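Local coordinates for protein Cys-Gly metallodipeptidase DUG1 (Saccharomyces cerevisiae, PDB 4G1P) that hydrolyses the dipeptide Cys-Gly as a dinuclear zinc M20 metallopeptidase and serves as catalytic component of the glutathione-degrading GSH degradosomal complex, at residues 223-228 with 242-247; 229-234 with 337-342; 249-254 with 364-369. One frame throughout, in Å; residues are numbered along the deposited sequence.

Contact 1 of 3, residues 223-228 with 242-247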
loop_
_atom_site.group_PDB
_atom_site.type_symbol
_atom_site.label_atom_id
_atom_site.label_comp_id
_atom_site.label_asym_id
_atom_site.label_seq_id
_atom_site.Cartn_x
_atom_site.Cartn_y
_atom_site.Cartn_z
ATOM N N THR A 223 -8.309 0.557 12.132
ATOM C CA THR A 223 -8.028 -0.450 13.150
ATOM C C THR A 223 -6.531 -0.735 13.161
ATOM O O THR A 223 -5.969 -1.131 12.140
ATOM C CB THR A 223 -8.823 -1.754 12.913
ATOM O OG1 THR A 223 -10.198 -1.530 13.224
ATOM C CG2 THR A 223 -8.311 -2.871 13.803
ATOM N N ILE A 224 -5.893 -0.515 14.311
ATOM C CA ILE A 224 -4.442 -0.656 14.423
ATOM C C ILE A 224 -4.033 -1.915 15.182
ATOM O O ILE A 224 -4.415 -2.104 16.330
ATOM C CB ILE A 224 -3.814 0.558 15.106
ATOM C CG1 ILE A 224 -4.486 1.846 14.619
ATOM C CG2 ILE A 224 -2.326 0.587 14.841
ATOM C CD1 ILE A 224 -3.986 3.110 15.313
ATOM N N ILE A 225 -3.265 -2.778 14.523
ATOM C CA ILE A 225 -2.761 -3.997 15.145
ATOM C C ILE A 225 -1.241 -4.033 15.070
ATOM O O ILE A 225 -0.657 -3.918 13.984
ATOM C CB ILE A 225 -3.333 -5.245 14.486
ATOM C CG1 ILE A 225 -4.850 -5.273 14.635
ATOM C CG2 ILE A 225 -2.751 -6.493 15.117
ATOM C CD1 ILE A 225 -5.507 -6.443 13.934
ATOM N N GLU A 226 -0.615 -4.185 16.237
ATOM C CA GLU A 226 0.835 -4.157 16.376
ATOM C C GLU A 226 1.328 -5.411 17.085
ATOM O O GLU A 226 0.660 -5.921 17.990
ATOM C CB GLU A 226 1.262 -2.921 17.162
ATOM C CG GLU A 226 2.743 -2.873 17.447
ATOM C CD GLU A 226 3.193 -1.535 18.006
ATOM O OE1 GLU A 226 2.452 -0.978 18.846
ATOM O OE2 GLU A 226 4.280 -1.046 17.600
ATOM N N GLY A 227 2.492 -5.912 16.664
ATOM C CA GLY A 227 3.096 -7.111 17.243
ATOM C C GLY A 227 4.578 -6.954 17.559
ATOM O O GLY A 227 4.936 -6.426 18.610
ATOM N N PRO A 228 5.450 -7.402 16.646
ATOM C CA PRO A 228 6.902 -7.233 16.791
ATOM C C PRO A 228 7.276 -5.764 16.698
ATOM O O PRO A 228 6.441 -4.933 16.303
ATOM C CB PRO A 228 7.453 -7.953 15.564
ATOM C CG PRO A 228 6.371 -7.805 14.546
ATOM C CD PRO A 228 5.098 -7.963 15.333
ATOM N N ALA A 242 3.133 -14.380 16.086
ATOM C CA ALA A 242 1.794 -14.047 15.630
ATOM C C ALA A 242 1.865 -12.880 14.634
ATOM O O ALA A 242 2.690 -11.969 14.788
ATOM C CB ALA A 242 0.921 -13.706 16.794
ATOM N N GLU A 243 1.009 -12.911 13.612
ATOM C CA GLU A 243 1.060 -11.898 12.559
ATOM C C GLU A 243 -0.112 -10.904 12.620
ATOM O O GLU A 243 -1.278 -11.288 12.483
ATOM C CB GLU A 243 1.132 -12.562 11.185
ATOM C CG GLU A 243 2.207 -13.635 11.087
ATOM C CD GLU A 243 2.423 -14.167 9.669
ATOM O OE1 GLU A 243 1.882 -13.590 8.695
ATOM O OE2 GLU A 243 3.137 -15.178 9.525
ATOM N N PRO A 244 0.201 -9.617 12.836
ATOM C CA PRO A 244 -0.798 -8.549 12.783
ATOM C C PRO A 244 -1.673 -8.623 11.527
ATOM O O PRO A 244 -2.888 -8.485 11.634
ATOM C CB PRO A 244 0.059 -7.288 12.778
ATOM C CG PRO A 244 1.239 -7.667 13.586
ATOM C CD PRO A 244 1.518 -9.112 13.259
ATOM N N MET A 245 -1.075 -8.873 10.367
ATOM C CA MET A 245 -1.860 -9.015 9.146
ATOM C C MET A 245 -2.917 -10.122 9.212
ATOM O O MET A 245 -3.995 -9.989 8.628
ATOM C CB MET A 245 -0.964 -9.204 7.917
ATOM C CG MET A 245 -0.503 -7.895 7.287
ATOM S SD MET A 245 -1.836 -6.759 6.788
ATOM C CE MET A 245 -2.487 -7.602 5.349
ATOM N N ILE A 246 -2.614 -11.204 9.919
ATOM C CA ILE A 246 -3.537 -12.326 9.990
ATOM C C ILE A 246 -4.737 -11.971 10.879
ATOM O O ILE A 246 -5.895 -12.182 10.505
ATOM C CB ILE A 246 -2.821 -13.596 10.455
ATOM C CG1 ILE A 246 -1.844 -14.056 9.373
ATOM C CG2 ILE A 246 -3.813 -14.695 10.750
ATOM C CD1 ILE A 246 -0.930 -15.206 9.789
ATOM N N ASP A 247 -4.457 -11.405 12.046
ATOM C CA ASP A 247 -5.530 -10.912 12.898
ATOM C C ASP A 247 -6.394 -9.913 12.133
ATOM O O ASP A 247 -7.630 -9.995 12.154
ATOM C CB ASP A 247 -4.959 -10.264 14.158
ATOM C CG ASP A 247 -4.076 -11.217 14.950
ATOM O OD1 ASP A 247 -4.199 -12.437 14.725
ATOM O OD2 ASP A 247 -3.267 -10.749 15.785
#
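Ile225 lies against Pro244, the first residue of helix 244-252. The packing is closest here. Ile225 CG2 meets Pro244 CB at 3.7 Å and sits equally near its CA. This branch is anti to the backbone N (CG1 has chi1 -62°), and the other branch runs on to the next turn. There Ile225 CD1 meets Asp247 CB at 3.9 Å. Pro244 CG also lies 3.8 Å from Gly227 N, just past the end of the strand. Pro228 is packed less closely, with its CD 4.2 Å from Pro244 CG. No hydrogen bond joins the two segments. The polar end of Asp247 turns elsewhere. Its OD2 bonds to Ser375 and Asn377, and its OD1 to Ser258 of the second subunit. Glu243, at the N-cap position, bonds through its carboxylate to Ser320 and Ile321 of the second subunit. The other side of the strand is looser. Glu226 points away from the helix, is partly exposed and touches Lys340 and Lys378 on the neighbouring strands. A buried apolar face under a helix start and a more open face behind it are what the alpha/beta lid domain of M20 peptidases presents, with helices laid on one side of its sheet.

Contact 2 of 3, residues 229-234 with 337-342. With CYS (cysteine), chain E.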
loop_
_atom_site.group_PDB
_atom_site.type_symbol
_atom_site.label_atom_id
_atom_site.label_comp_id
_atom_site.label_asym_id
_atom_site.label_seq_id
_atom_site.Cartn_x
_atom_site.Cartn_y
_atom_site.Cartn_z
ATOM N N SER A 229 8.519 -5.442 17.037
ATOM C CA SER A 229 8.933 -4.045 17.054
ATOM C C SER A 229 9.378 -3.572 15.682
ATOM O O SER A 229 9.507 -2.384 15.440
ATOM C CB SER A 229 10.022 -3.805 18.100
ATOM O OG SER A 229 11.141 -4.637 17.874
ATOM N N ALA A 230 9.596 -4.513 14.779
ATOM C CA ALA A 230 9.917 -4.188 13.399
ATOM C C ALA A 230 9.501 -5.338 12.482
ATOM O O ALA A 230 9.184 -6.431 12.959
ATOM C CB ALA A 230 11.380 -3.890 13.260
ATOM N N ASP A 231 9.472 -5.085 11.177
ATOM C CA ASP A 231 9.049 -6.106 10.229
ATOM C C ASP A 231 9.914 -7.350 10.402
ATOM O O ASP A 231 11.063 -7.267 10.833
ATOM C CB ASP A 231 9.105 -5.588 8.789
ATOM C CG ASP A 231 7.950 -4.629 8.446
ATOM O OD1 ASP A 231 7.039 -4.440 9.280
ATOM O OD2 ASP A 231 7.951 -4.064 7.327
ATOM N N LEU A 232 9.344 -8.509 10.113
ATOM C CA LEU A 232 10.050 -9.765 10.316
ATOM C C LEU A 232 10.149 -10.506 9.000
ATOM O O LEU A 232 9.206 -10.497 8.199
ATOM C CB LEU A 232 9.327 -10.644 11.339
ATOM C CG LEU A 232 9.227 -10.145 12.785
ATOM C CD1 LEU A 232 8.511 -11.156 13.657
ATOM C CD2 LEU A 232 10.574 -9.835 13.369
ATOM N N HIS A 233 11.300 -11.128 8.771
ATOM C CA HIS A 233 11.480 -12.006 7.627
ATOM C C HIS A 233 10.440 -13.111 7.762
ATOM O O HIS A 233 10.385 -13.793 8.782
ATOM C CB HIS A 233 12.898 -12.583 7.641
ATOM C CG HIS A 233 13.226 -13.411 6.443
ATOM N ND1 HIS A 233 12.610 -14.616 6.182
ATOM C CD2 HIS A 233 14.110 -13.215 5.438
ATOM C CE1 HIS A 233 13.097 -15.123 5.063
ATOM N NE2 HIS A 233 14.008 -14.291 4.591
ATOM N N SER A 234 9.590 -13.278 6.760
ATOM C CA SER A 234 8.452 -14.168 6.952
ATOM C C SER A 234 8.850 -15.638 6.965
ATOM O O SER A 234 8.021 -16.491 7.280
ATOM C CB SER A 234 7.332 -13.916 5.938
ATOM O OG SER A 234 7.633 -14.500 4.686
ATOM N N ILE A 337 6.701 -10.147 7.370
ATOM C CA ILE A 337 5.628 -10.080 8.340
ATOM C C ILE A 337 5.580 -8.646 8.851
ATOM O O ILE A 337 6.442 -8.230 9.622
ATOM C CB ILE A 337 5.895 -11.058 9.498
ATOM C CG1 ILE A 337 5.838 -12.500 8.994
ATOM C CG2 ILE A 337 4.906 -10.866 10.616
ATOM C CD1 ILE A 337 6.075 -13.537 10.067
ATOM N N PRO A 338 4.583 -7.867 8.398
ATOM C CA PRO A 338 4.487 -6.462 8.838
ATOM C C PRO A 338 4.325 -6.351 10.343
ATOM O O PRO A 338 3.635 -7.174 10.936
ATOM C CB PRO A 338 3.241 -5.950 8.111
ATOM C CG PRO A 338 3.142 -6.853 6.869
ATOM C CD PRO A 338 3.595 -8.202 7.348
ATOM N N ALA A 339 4.959 -5.346 10.944
ATOM C CA ALA A 339 4.989 -5.186 12.401
ATOM C C ALA A 339 3.765 -4.470 12.934
ATOM O O ALA A 339 3.225 -4.841 13.983
ATOM C CB ALA A 339 6.239 -4.449 12.824
ATOM N N LYS A 340 3.327 -3.451 12.201
ATOM C CA LYS A 340 2.221 -2.607 12.636
ATOM C C LYS A 340 1.387 -2.140 11.446
ATOM O O LYS A 340 1.847 -1.355 10.614
ATOM C CB LYS A 340 2.765 -1.421 13.431
ATOM C CG LYS A 340 1.722 -0.479 14.016
ATOM C CD LYS A 340 2.421 0.595 14.853
ATOM C CE LYS A 340 1.438 1.589 15.424
ATOM N NZ LYS A 340 2.066 2.498 16.425
ATOM N N VAL A 341 0.155 -2.639 11.382
ATOM C CA VAL A 341 -0.748 -2.387 10.267
ATOM C C VAL A 341 -2.006 -1.580 10.651
ATOM O O VAL A 341 -2.492 -1.651 11.778
ATOM C CB VAL A 341 -1.193 -3.707 9.638
ATOM C CG1 VAL A 341 -0.062 -4.324 8.868
ATOM C CG2 VAL A 341 -1.678 -4.655 10.702
ATOM N N PHE A 342 -2.532 -0.816 9.702
ATOM C CA PHE A 342 -3.708 0.009 9.941
ATOM C C PHE A 342 -4.739 -0.354 8.891
ATOM O O PHE A 342 -4.519 -0.119 7.699
ATOM C CB PHE A 342 -3.391 1.503 9.810
ATOM C CG PHE A 342 -2.219 1.967 10.631
ATOM C CD1 PHE A 342 -0.911 1.620 10.282
ATOM C CD2 PHE A 342 -2.411 2.806 11.717
ATOM C CE1 PHE A 342 0.174 2.068 11.026
ATOM C CE2 PHE A 342 -1.323 3.261 12.467
ATOM C CZ PHE A 342 -0.034 2.890 12.118
HETATM N N CYS E . 13.812 -14.250 0.377
HETATM C CA CYS E . 12.522 -14.874 0.162
HETATM C C CYS E . 12.197 -15.768 1.361
HETATM O O CYS E . 12.978 -16.645 1.728
HETATM C CB CYS E . 12.508 -15.652 -1.156
HETATM S SG CYS E . 10.958 -16.406 -1.542
HETATM O O HOH W 1 4.780 -2.745 9.725
#
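Leu232 and Ile337 form the hydrogen-bonded pair of a small two-stranded antiparallel sheet at the tip of the lid domain. Two backbone bonds close the pair. Ile337 N donates to Leu232 O at 2.7 Å, nearly straight at 171°, and Leu232 N donates back to Ile337 O at 3.0 Å.

A side-chain bond extends the pairing. Asp231 OD1 accepts from Ala339 N at 2.8 Å and is met nearly along its C-O axis. A water is hydrogen-bonded to the same OD1 and to Lys340 N. One carboxylate oxygen thus meets both Ala339 N and the water at the start of strand 340-349.

Van der Waals contacts complete the interface. Leu232 CB meets Ile337 CB at 3.9 Å. Ile337 CG1 packs on Ser234 CB at 3.7 Å, and the methyl of Ala339 packs on the backbone of Ala230.

Of the second subunit, Ser451 bonds to Asp231 O, and Arg348 to Ser234 OG and the bound cysteine. His233 points away from segment 337-342, and its ring meets that of His450 of the second subunit. The O of the bound cysteine lies at the edge of the His233 ring, near its plane, 3.7 Å from His233 CE1.

Contact 3 of 3, residues 249-254 with 364-369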
loop_
_atom_site.group_PDB
_atom_site.type_symbol
_atom_site.label_atom_id
_atom_site.label_comp_id
_atom_site.label_asym_id
_atom_site.label_seq_id
_atom_site.Cartn_x
_atom_site.Cartn_y
_atom_site.Cartn_z
ATOM N N MET A 249 -7.051 -9.412 8.936
ATOM C CA MET A 249 -7.989 -9.936 7.954
ATOM C C MET A 249 -9.247 -10.439 8.644
ATOM O O MET A 249 -10.355 -10.336 8.116
ATOM C CB MET A 249 -7.358 -11.049 7.126
ATOM C CG MET A 249 -6.104 -10.607 6.384
ATOM S SD MET A 249 -6.360 -9.250 5.213
ATOM C CE MET A 249 -6.003 -7.773 6.179
ATOM N N GLN A 250 -9.077 -10.970 9.842
ATOM C CA GLN A 250 -10.214 -11.462 10.581
ATOM C C GLN A 250 -11.067 -10.325 11.151
ATOM O O GLN A 250 -12.284 -10.340 11.027
ATOM C CB GLN A 250 -9.759 -12.470 11.639
ATOM C CG GLN A 250 -9.617 -13.859 11.037
ATOM C CD GLN A 250 -8.578 -14.726 11.717
ATOM O OE1 GLN A 250 -8.056 -14.387 12.780
ATOM N NE2 GLN A 250 -8.270 -15.864 11.097
ATOM N N VAL A 251 -10.431 -9.330 11.750
ATOM C CA VAL A 251 -11.182 -8.228 12.324
ATOM C C VAL A 251 -11.909 -7.453 11.233
ATOM O O VAL A 251 -13.107 -7.195 11.329
ATOM C CB VAL A 251 -10.278 -7.297 13.152
ATOM C CG1 VAL A 251 -11.003 -6.013 13.492
ATOM C CG2 VAL A 251 -9.835 -7.994 14.430
ATOM N N LEU A 252 -11.174 -7.107 10.186
ATOM C CA LEU A 252 -11.716 -6.342 9.072
ATOM C C LEU A 252 -12.799 -7.131 8.367
ATOM O O LEU A 252 -13.792 -6.575 7.911
ATOM C CB LEU A 252 -10.605 -6.027 8.076
ATOM C CG LEU A 252 -10.198 -4.576 7.855
ATOM C CD1 LEU A 252 -10.570 -3.706 9.051
ATOM C CD2 LEU A 252 -8.710 -4.506 7.556
ATOM N N GLY A 253 -12.602 -8.442 8.287
ATOM C CA GLY A 253 -13.508 -9.303 7.556
ATOM C C GLY A 253 -14.783 -9.597 8.321
ATOM O O GLY A 253 -15.594 -10.406 7.893
ATOM N N SER A 254 -14.969 -8.926 9.449
ATOM C CA SER A 254 -16.097 -9.204 10.314
ATOM C C SER A 254 -17.009 -7.998 10.365
ATOM O O SER A 254 -17.963 -7.969 11.144
ATOM C CB SER A 254 -15.611 -9.514 11.727
ATOM O OG SER A 254 -15.236 -8.317 12.395
ATOM N N LYS A 364 -16.431 -1.461 20.215
ATOM C CA LYS A 364 -16.900 -2.642 20.923
ATOM C C LYS A 364 -16.794 -3.874 20.032
ATOM O O LYS A 364 -16.305 -4.914 20.459
ATOM C CB LYS A 364 -18.332 -2.429 21.432
ATOM C CG LYS A 364 -19.000 -3.653 22.052
ATOM C CD LYS A 364 -20.294 -3.262 22.783
ATOM C CE LYS A 364 -21.299 -4.418 22.846
ATOM N NZ LYS A 364 -21.342 -5.132 24.163
ATOM N N HIS A 365 -17.219 -3.740 18.782
ATOM C CA HIS A 365 -17.217 -4.855 17.845
ATOM C C HIS A 365 -15.794 -5.302 17.523
ATOM O O HIS A 365 -15.482 -6.497 17.531
ATOM C CB HIS A 365 -17.940 -4.454 16.564
ATOM C CG HIS A 365 -17.806 -5.445 15.455
ATOM N ND1 HIS A 365 -18.805 -6.334 15.128
ATOM C CD2 HIS A 365 -16.795 -5.680 14.585
ATOM C CE1 HIS A 365 -18.415 -7.077 14.107
ATOM N NE2 HIS A 365 -17.197 -6.702 13.759
ATOM N N CYS A 366 -14.932 -4.338 17.230
ATOM C CA CYS A 366 -13.574 -4.646 16.823
ATOM C C CYS A 366 -12.771 -5.232 17.973
ATOM O O CYS A 366 -12.026 -6.190 17.788
ATOM C CB CYS A 366 -12.891 -3.397 16.272
ATOM S SG CYS A 366 -13.521 -2.914 14.653
ATOM N N ASP A 367 -12.932 -4.652 19.159
ATOM C CA ASP A 367 -12.236 -5.129 20.345
ATOM C C ASP A 367 -12.640 -6.574 20.647
ATOM O O ASP A 367 -11.803 -7.429 20.993
ATOM C CB ASP A 367 -12.528 -4.220 21.544
ATOM C CG ASP A 367 -11.752 -2.905 21.498
ATOM O OD1 ASP A 367 -10.814 -2.778 20.688
ATOM O OD2 ASP A 367 -12.055 -1.992 22.285
ATOM N N ALA A 368 -13.926 -6.851 20.487
ATOM C CA ALA A 368 -14.456 -8.148 20.860
ATOM C C ALA A 368 -14.011 -9.201 19.869
ATOM O O ALA A 368 -13.707 -10.336 20.237
ATOM C CB ALA A 368 -15.959 -8.102 20.921
ATOM N N LYS A 369 -13.998 -8.826 18.601
ATOM C CA LYS A 369 -13.597 -9.752 17.572
ATOM C C LYS A 369 -12.127 -10.053 17.803
ATOM O O LYS A 369 -11.723 -11.222 17.836
ATOM C CB LYS A 369 -13.817 -9.153 16.192
ATOM C CG LYS A 369 -13.366 -10.040 15.057
ATOM C CD LYS A 369 -14.061 -11.374 15.104
ATOM C CE LYS A 369 -13.627 -12.235 13.941
ATOM N NZ LYS A 369 -14.382 -13.504 13.886
#
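Two helices of the lid domain, 244-252 and 355-371, meet here on one face of its sheet, and the contact is carried by Val251 and Ser254 against His365, Cys366 and Lys369. The apolar part is modest. Val251 CG1 reaches Cys366 SG at 4.2 Å. The side chains of Val251 and Lys369 run alongside one another with opposite headings, with Lys369 CG 3.9 Å from Val251 CA. The lysine chain bends at chi2 (58°), where CD turns aside. Further along, Lys369 CE comes to 3.7 Å from Gln250 O.

The polar part lies just past the end of helix 244-252. His365 CG is anti to the backbone N (chi1 171°), and the ring comes edge-on to the serine. His365 NE2 donates to Ser254 OG at 2.9 Å, with the oxygen 20° out of the ring plane. Ser254 OG in turn donates to Val251 O at 2.6 Å, and the same carbonyl also accepts from Ser254 N. An alanine here would probably leave His365 NE2 without its hydroxyl partner and Val251 O with one donor fewer, so that the imidazole could turn more easily.

The serine hydroxyl is thus both acceptor and donor. It joins His365 of helix 355-371 to Val251 O in the last turn of helix 244-252, an arrangement consistent with a proton on His365 NE2.

All three contacts lie in the lid domain. Contacts 1 and 2 both reach its sheet through neighbouring strands 210-226 and 340-349, while contact 3 packs helices. Centres of contacts 1 and 2 are about 8 Å apart, and Gly227 N probably bonds to Ala339 O at 3.0 Å. Contacts 1 and 3 share helix 244-252, and Thr223 OG1 packs on Cys366 SG at 3.9 Å. Contacts 2 and 3 do not touch. Contact 2 meets ligand through His233, which touches the bound glycine; the Ser234 side chain is about 8 Å from that glycine and about 10 Å from a zinc ion. Arg348 and His450 of the second subunit lie at this site, so contact 2 brings one subunit's lid to the other's pocket.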